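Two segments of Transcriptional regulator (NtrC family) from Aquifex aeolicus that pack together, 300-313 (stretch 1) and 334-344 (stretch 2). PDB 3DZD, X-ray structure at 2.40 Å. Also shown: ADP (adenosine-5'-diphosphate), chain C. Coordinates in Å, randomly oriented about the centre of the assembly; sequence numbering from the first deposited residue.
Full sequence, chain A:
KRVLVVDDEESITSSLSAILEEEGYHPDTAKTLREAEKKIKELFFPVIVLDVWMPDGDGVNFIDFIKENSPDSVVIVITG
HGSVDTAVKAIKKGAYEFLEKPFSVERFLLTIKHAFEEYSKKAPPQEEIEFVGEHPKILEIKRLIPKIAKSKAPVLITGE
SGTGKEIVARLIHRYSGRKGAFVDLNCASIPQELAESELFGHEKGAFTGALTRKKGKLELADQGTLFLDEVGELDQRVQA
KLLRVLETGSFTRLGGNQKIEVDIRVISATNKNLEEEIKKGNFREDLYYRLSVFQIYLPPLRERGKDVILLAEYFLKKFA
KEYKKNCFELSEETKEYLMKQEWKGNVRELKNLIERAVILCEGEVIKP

Stretch 1, residues 300-313: PLRERGKDVILLAE
Stretch 2 334-344: TKEYLMKQEWK

How does the chain begin its contact at Leu301 and Arg302? Residues 301-303 form a 3-10 segment, tied by Glu303 N to Pro300 O (2.9 Å), and Arg302 lies beside Glu342, Arg302 CA to Glu342 CA 5.9 Å. Leu301 (chi1 t, chi2 p) points toward stretch 2 and lays CD2 over one face of Trp343, 3.9 Å from the centroid of the five-membered ring, a CH-pi contact that buries a branched aliphatic tip against a flat aromatic. Trp343 suits this place because its indole (chi1 m, chi2 113°) is broad enough to meet Val308 as well; its backbone takes phi/psi 60/60.

What joins the polar ends? Arg302 (p, t, t, chi4 -92°) runs along Glu342, its CD 3.3 Å from Glu342 O. The long salt bridge from Arg302 NE to Glu342 OE1 (3.9 Å) is a matter of charge alone, since the oxygen lies well out of the guanidinium plane; Glu342 is m, m, chi3 -49°. A water completes the link, accepting from Arg302 N and Arg302 NH1 (2.9 Å each) and donating to Glu342 O (2.8 Å). No direct hydrogen bond crosses between the stretches.

How does the chain turn into its helix? A type II' turn from Arg304 to Asp307, closed by Asp307 N to Arg304 O (3.1 Å), places Gly305 at phi/psi 61/-123, where positive phi favours glycine. Gly305 O comes 3.5 Å from SE of Met339, a selenomethionine in m, m, m. Lys306, at the N-cap position, sets CG 3.9 Å from Met339 CE.

What packs between the helices? Helix 307-313 meets helix 334-339 at 123° between N-to-C directions, the axes approaching to 9.5 Å. In register, Val308 CA lies 6.9 Å from Met339 CA, and Ile309 CA lies 6.4 Å from Lys335 CA. Val308 (p) points toward the partner and uses both methyls: CG1 reaches Met339 SE at 3.2 Å, while CG2 lies 3.8 Å from Leu338 CB and 4.1 Å from Trp343 CZ2. Trp343 NE1 meanwhile gives a weak hydrogen bond to Leu338 O (3.2 Å). Ile309 (m, m) leaves sideways, but its CD1 reaches Leu338 CD1 (4.0 Å) and Lys335 O (3.7 Å).

What finishes the contact? Ala312 points its short CB toward Leu338 (m, t), 3.6 Å from CD1, so a small residue fits close packing here. Glu313 (m, t, chi3 -24°) ends the stretch with a long salt bridge, OE2 to NZ of extended Lys335 (m, t, t, t) at 3.9 Å.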

# COMPACT_ATOMS: atom_id res chain seq x y z
N PRO A 300 -12.75 5.00 28.82
CA PRO A 300 -13.90 4.32 28.24
C PRO A 300 -14.86 5.33 27.62
O PRO A 300 -14.87 6.51 27.99
CB PRO A 300 -14.57 3.65 29.44
CG PRO A 300 -13.53 3.61 30.50
CD PRO A 300 -12.65 4.79 30.27
N LEU A 301 -15.65 4.85 26.67
CA LEU A 301 -16.61 5.69 25.98
C LEU A 301 -17.58 6.36 26.97
O LEU A 301 -17.92 7.53 26.81
CB LEU A 301 -17.36 4.87 24.93
CG LEU A 301 -18.54 5.53 24.22
CD1 LEU A 301 -18.15 6.87 23.62
CD2 LEU A 301 -19.09 4.58 23.14
N ARG A 302 -18.02 5.62 27.99
CA ARG A 302 -18.94 6.15 29.00
C ARG A 302 -18.33 7.25 29.87
O ARG A 302 -19.03 7.86 30.69
CB ARG A 302 -19.46 5.02 29.90
CG ARG A 302 -18.40 4.43 30.78
CD ARG A 302 -18.79 3.08 31.31
NE ARG A 302 -17.72 2.46 32.11
CZ ARG A 302 -16.79 1.65 31.62
NH1 ARG A 302 -16.76 1.33 30.33
NH2 ARG A 302 -15.87 1.14 32.43
N GLU A 303 -17.03 7.49 29.73
CA GLU A 303 -16.38 8.58 30.46
C GLU A 303 -16.19 9.81 29.58
O GLU A 303 -15.51 10.75 29.98
CB GLU A 303 -15.02 8.16 31.03
CG GLU A 303 -15.09 7.26 32.25
CD GLU A 303 -13.72 6.98 32.86
OE1 GLU A 303 -12.83 7.87 32.83
OE2 GLU A 303 -13.53 5.86 33.39
N ARG A 304 -16.80 9.80 28.40
CA ARG A 304 -16.49 10.82 27.39
C ARG A 304 -17.62 11.79 27.12
O ARG A 304 -17.63 12.48 26.09
CB ARG A 304 -16.04 10.16 26.09
CG ARG A 304 -14.83 9.29 26.26
CD ARG A 304 -14.21 9.02 24.92
NE ARG A 304 -13.30 7.89 24.97
CZ ARG A 304 -12.84 7.27 23.89
NH1 ARG A 304 -13.23 7.70 22.69
NH2 ARG A 304 -12.00 6.24 24.00
N GLY A 305 -18.56 11.87 28.05
CA GLY A 305 -19.63 12.83 27.96
C GLY A 305 -20.45 12.59 26.71
O GLY A 305 -20.98 11.49 26.49
N LYS A 306 -20.55 13.63 25.89
CA LYS A 306 -21.40 13.61 24.72
C LYS A 306 -20.66 13.19 23.45
O LYS A 306 -21.19 13.27 22.34
CB LYS A 306 -22.08 14.98 24.56
CG LYS A 306 -23.33 15.13 25.45
CD LYS A 306 -23.51 16.55 25.96
CE LYS A 306 -24.49 17.34 25.11
NZ LYS A 306 -25.86 16.76 25.19
N ASP A 307 -19.43 12.71 23.60
CA ASP A 307 -18.73 12.13 22.47
C ASP A 307 -19.56 10.99 21.90
O ASP A 307 -19.46 10.69 20.72
CB ASP A 307 -17.35 11.61 22.88
CG ASP A 307 -16.29 12.70 22.91
OD1 ASP A 307 -16.59 13.86 22.55
OD2 ASP A 307 -15.15 12.38 23.30
N VAL A 308 -20.38 10.36 22.73
CA VAL A 308 -21.19 9.23 22.28
C VAL A 308 -22.13 9.66 21.15
O VAL A 308 -22.34 8.92 20.18
CB VAL A 308 -21.97 8.56 23.44
CG1 VAL A 308 -22.68 9.60 24.28
CG2 VAL A 308 -22.96 7.55 22.91
N ILE A 309 -22.66 10.87 21.26
CA ILE A 309 -23.49 11.44 20.21
C ILE A 309 -22.69 11.84 18.98
O ILE A 309 -23.11 11.60 17.85
CB ILE A 309 -24.23 12.68 20.69
CG1 ILE A 309 -25.04 12.37 21.95
CG2 ILE A 309 -25.12 13.20 19.58
CD1 ILE A 309 -25.79 11.06 21.87
N LEU A 310 -21.53 12.46 19.20
CA LEU A 310 -20.66 12.86 18.10
C LEU A 310 -20.32 11.65 17.25
O LEU A 310 -20.40 11.69 16.03
CB LEU A 310 -19.37 13.51 18.61
CG LEU A 310 -19.51 14.89 19.26
CD1 LEU A 310 -18.15 15.50 19.55
CD2 LEU A 310 -20.33 15.81 18.37
N LEU A 311 -19.95 10.58 17.93
CA LEU A 311 -19.55 9.36 17.27
C LEU A 311 -20.73 8.73 16.53
O LEU A 311 -20.58 8.25 15.40
CB LEU A 311 -18.95 8.39 18.30
CG LEU A 311 -17.55 8.78 18.75
CD1 LEU A 311 -17.15 8.12 20.07
CD2 LEU A 311 -16.54 8.45 17.64
N ALA A 312 -21.89 8.73 17.18
CA ALA A 312 -23.09 8.16 16.57
C ALA A 312 -23.42 8.88 15.26
O ALA A 312 -23.75 8.24 14.26
CB ALA A 312 -24.28 8.25 17.54
N GLU A 313 -23.35 10.20 15.29
CA GLU A 313 -23.66 11.00 14.12
C GLU A 313 -22.63 10.75 13.03
O GLU A 313 -22.96 10.71 11.85
CB GLU A 313 -23.72 12.48 14.49
CG GLU A 313 -24.92 12.83 15.36
CD GLU A 313 -24.85 14.23 15.95
OE1 GLU A 313 -23.73 14.78 16.08
OE2 GLU A 313 -25.92 14.78 16.28
N THR A 334 -33.37 9.02 20.58
CA THR A 334 -32.19 8.19 20.35
C THR A 334 -30.98 8.71 21.12
O THR A 334 -30.29 7.94 21.80
CB THR A 334 -31.85 8.09 18.85
OG1 THR A 334 -32.89 7.38 18.16
CG2 THR A 334 -30.52 7.39 18.63
N LYS A 335 -30.73 10.01 21.02
CA LYS A 335 -29.61 10.63 21.72
C LYS A 335 -29.68 10.34 23.22
O LYS A 335 -28.67 9.97 23.84
CB LYS A 335 -29.57 12.13 21.46
CG LYS A 335 -29.15 12.48 20.05
CD LYS A 335 -29.31 13.97 19.77
CE LYS A 335 -28.98 14.29 18.33
NZ LYS A 335 -29.24 15.72 18.02
N GLU A 336 -30.87 10.49 23.80
CA GLU A 336 -31.07 10.19 25.21
C GLU A 336 -30.73 8.74 25.51
O GLU A 336 -30.03 8.44 26.48
CB GLU A 336 -32.52 10.48 25.63
CG GLU A 336 -32.72 10.58 27.14
CD GLU A 336 -32.20 11.90 27.72
OE1 GLU A 336 -31.60 12.69 26.96
OE2 GLU A 336 -32.39 12.14 28.94
N TYR A 337 -31.21 7.84 24.66
CA TYR A 337 -30.98 6.41 24.83
C TYR A 337 -29.50 6.05 24.84
O TYR A 337 -29.06 5.26 25.68
CB TYR A 337 -31.69 5.62 23.74
CG TYR A 337 -31.35 4.15 23.71
CD1 TYR A 337 -32.10 3.22 24.44
CD2 TYR A 337 -30.29 3.67 22.96
CE1 TYR A 337 -31.80 1.87 24.42
CE2 TYR A 337 -29.97 2.31 22.93
CZ TYR A 337 -30.74 1.42 23.67
OH TYR A 337 -30.44 0.08 23.66
N LEU A 338 -28.73 6.61 23.91
CA LEU A 338 -27.30 6.34 23.82
C LEU A 338 -26.57 6.76 25.10
O LEU A 338 -25.72 6.03 25.63
CB LEU A 338 -26.69 7.05 22.61
CG LEU A 338 -27.17 6.65 21.20
CD1 LEU A 338 -26.62 7.60 20.15
CD2 LEU A 338 -26.78 5.22 20.87
N MSE A 339 -26.94 7.93 25.61
CA MSE A 339 -26.30 8.50 26.79
C MSE A 339 -26.55 7.68 28.05
O MSE A 339 -25.88 7.87 29.07
CB MSE A 339 -26.79 9.93 26.99
CG MSE A 339 -26.34 10.87 25.90
SE MSE A 339 -24.51 11.44 26.20
CE MSE A 339 -24.82 12.48 27.82
N LYS A 340 -27.50 6.76 27.98
CA LYS A 340 -27.85 5.97 29.15
C LYS A 340 -27.17 4.61 29.12
O LYS A 340 -27.32 3.81 30.04
CB LYS A 340 -29.36 5.82 29.27
CG LYS A 340 -30.07 7.10 29.68
CD LYS A 340 -31.49 7.18 29.10
CE LYS A 340 -32.42 6.15 29.72
NZ LYS A 340 -33.74 6.13 29.03
N GLN A 341 -26.42 4.34 28.05
CA GLN A 341 -25.77 3.04 27.91
C GLN A 341 -24.39 3.01 28.57
O GLN A 341 -23.73 4.04 28.70
CB GLN A 341 -25.70 2.62 26.44
CG GLN A 341 -27.06 2.62 25.74
CD GLN A 341 -28.10 1.80 26.50
OE1 GLN A 341 -27.97 0.58 26.65
NE2 GLN A 341 -29.16 2.47 26.98
N GLU A 342 -23.97 1.82 28.98
CA GLU A 342 -22.66 1.61 29.56
C GLU A 342 -21.54 1.47 28.52
O GLU A 342 -20.43 1.93 28.75
CB GLU A 342 -22.69 0.37 30.45
CG GLU A 342 -23.39 0.63 31.76
CD GLU A 342 -22.57 1.55 32.63
OE1 GLU A 342 -21.36 1.26 32.78
OE2 GLU A 342 -23.13 2.54 33.15
N TRP A 343 -21.85 0.82 27.40
CA TRP A 343 -20.88 0.58 26.34
C TRP A 343 -19.69 -0.22 26.81
O TRP A 343 -18.55 0.24 26.73
CB TRP A 343 -20.41 1.89 25.72
CG TRP A 343 -21.53 2.78 25.27
CD1 TRP A 343 -21.87 3.99 25.81
CD2 TRP A 343 -22.45 2.54 24.21
NE1 TRP A 343 -22.94 4.52 25.13
CE2 TRP A 343 -23.32 3.64 24.15
CE3 TRP A 343 -22.62 1.50 23.30
CZ2 TRP A 343 -24.35 3.73 23.23
CZ3 TRP A 343 -23.65 1.58 22.38
CH2 TRP A 343 -24.50 2.70 22.35
N LYS A 344 -19.93 -1.43 27.31
CA LYS A 344 -18.83 -2.29 27.74
C LYS A 344 -17.88 -2.61 26.58
O LYS A 344 -16.69 -2.85 26.78
CB LYS A 344 -19.35 -3.58 28.38
CG LYS A 344 -18.23 -4.50 28.84
CD LYS A 344 -18.75 -5.66 29.67
CE LYS A 344 -17.61 -6.46 30.28
NZ LYS A 344 -18.10 -7.62 31.07
PB ADP C . -9.18 -0.83 19.96
O1B ADP C . -8.04 -0.62 18.97
O2B ADP C . -9.39 -2.27 20.38
O3B ADP C . -9.15 0.09 21.14
PA ADP C . -10.74 -0.05 17.64
O1A ADP C . -10.34 1.37 17.37
O2A ADP C . -10.08 -1.13 16.79
O3A ADP C . -10.55 -0.37 19.22
O5' ADP C . -12.33 -0.19 17.43
C5' ADP C . -13.14 0.97 17.24
C4' ADP C . -13.80 0.97 15.88
O4' ADP C . -14.43 2.24 15.76
C3' ADP C . -12.77 0.98 14.78
O3' ADP C . -13.40 0.60 13.55
C2' ADP C . -12.35 2.41 14.61
O2' ADP C . -12.22 2.64 13.21
C1' ADP C . -13.56 3.18 15.11
N9 ADP C . -13.19 4.22 16.09
C8 ADP C . -12.72 4.00 17.33
N7 ADP C . -12.50 5.16 17.99
C5 ADP C . -12.84 6.15 17.15
C6 ADP C . -12.83 7.63 17.22
N6 ADP C . -12.42 8.27 18.35
N1 ADP C . -13.26 8.31 16.14
C2 ADP C . -13.67 7.67 15.03
N3 ADP C . -13.69 6.33 14.89
C4 ADP C . -13.29 5.54 15.90
O HOH W 1 -17.83 2.74 28.08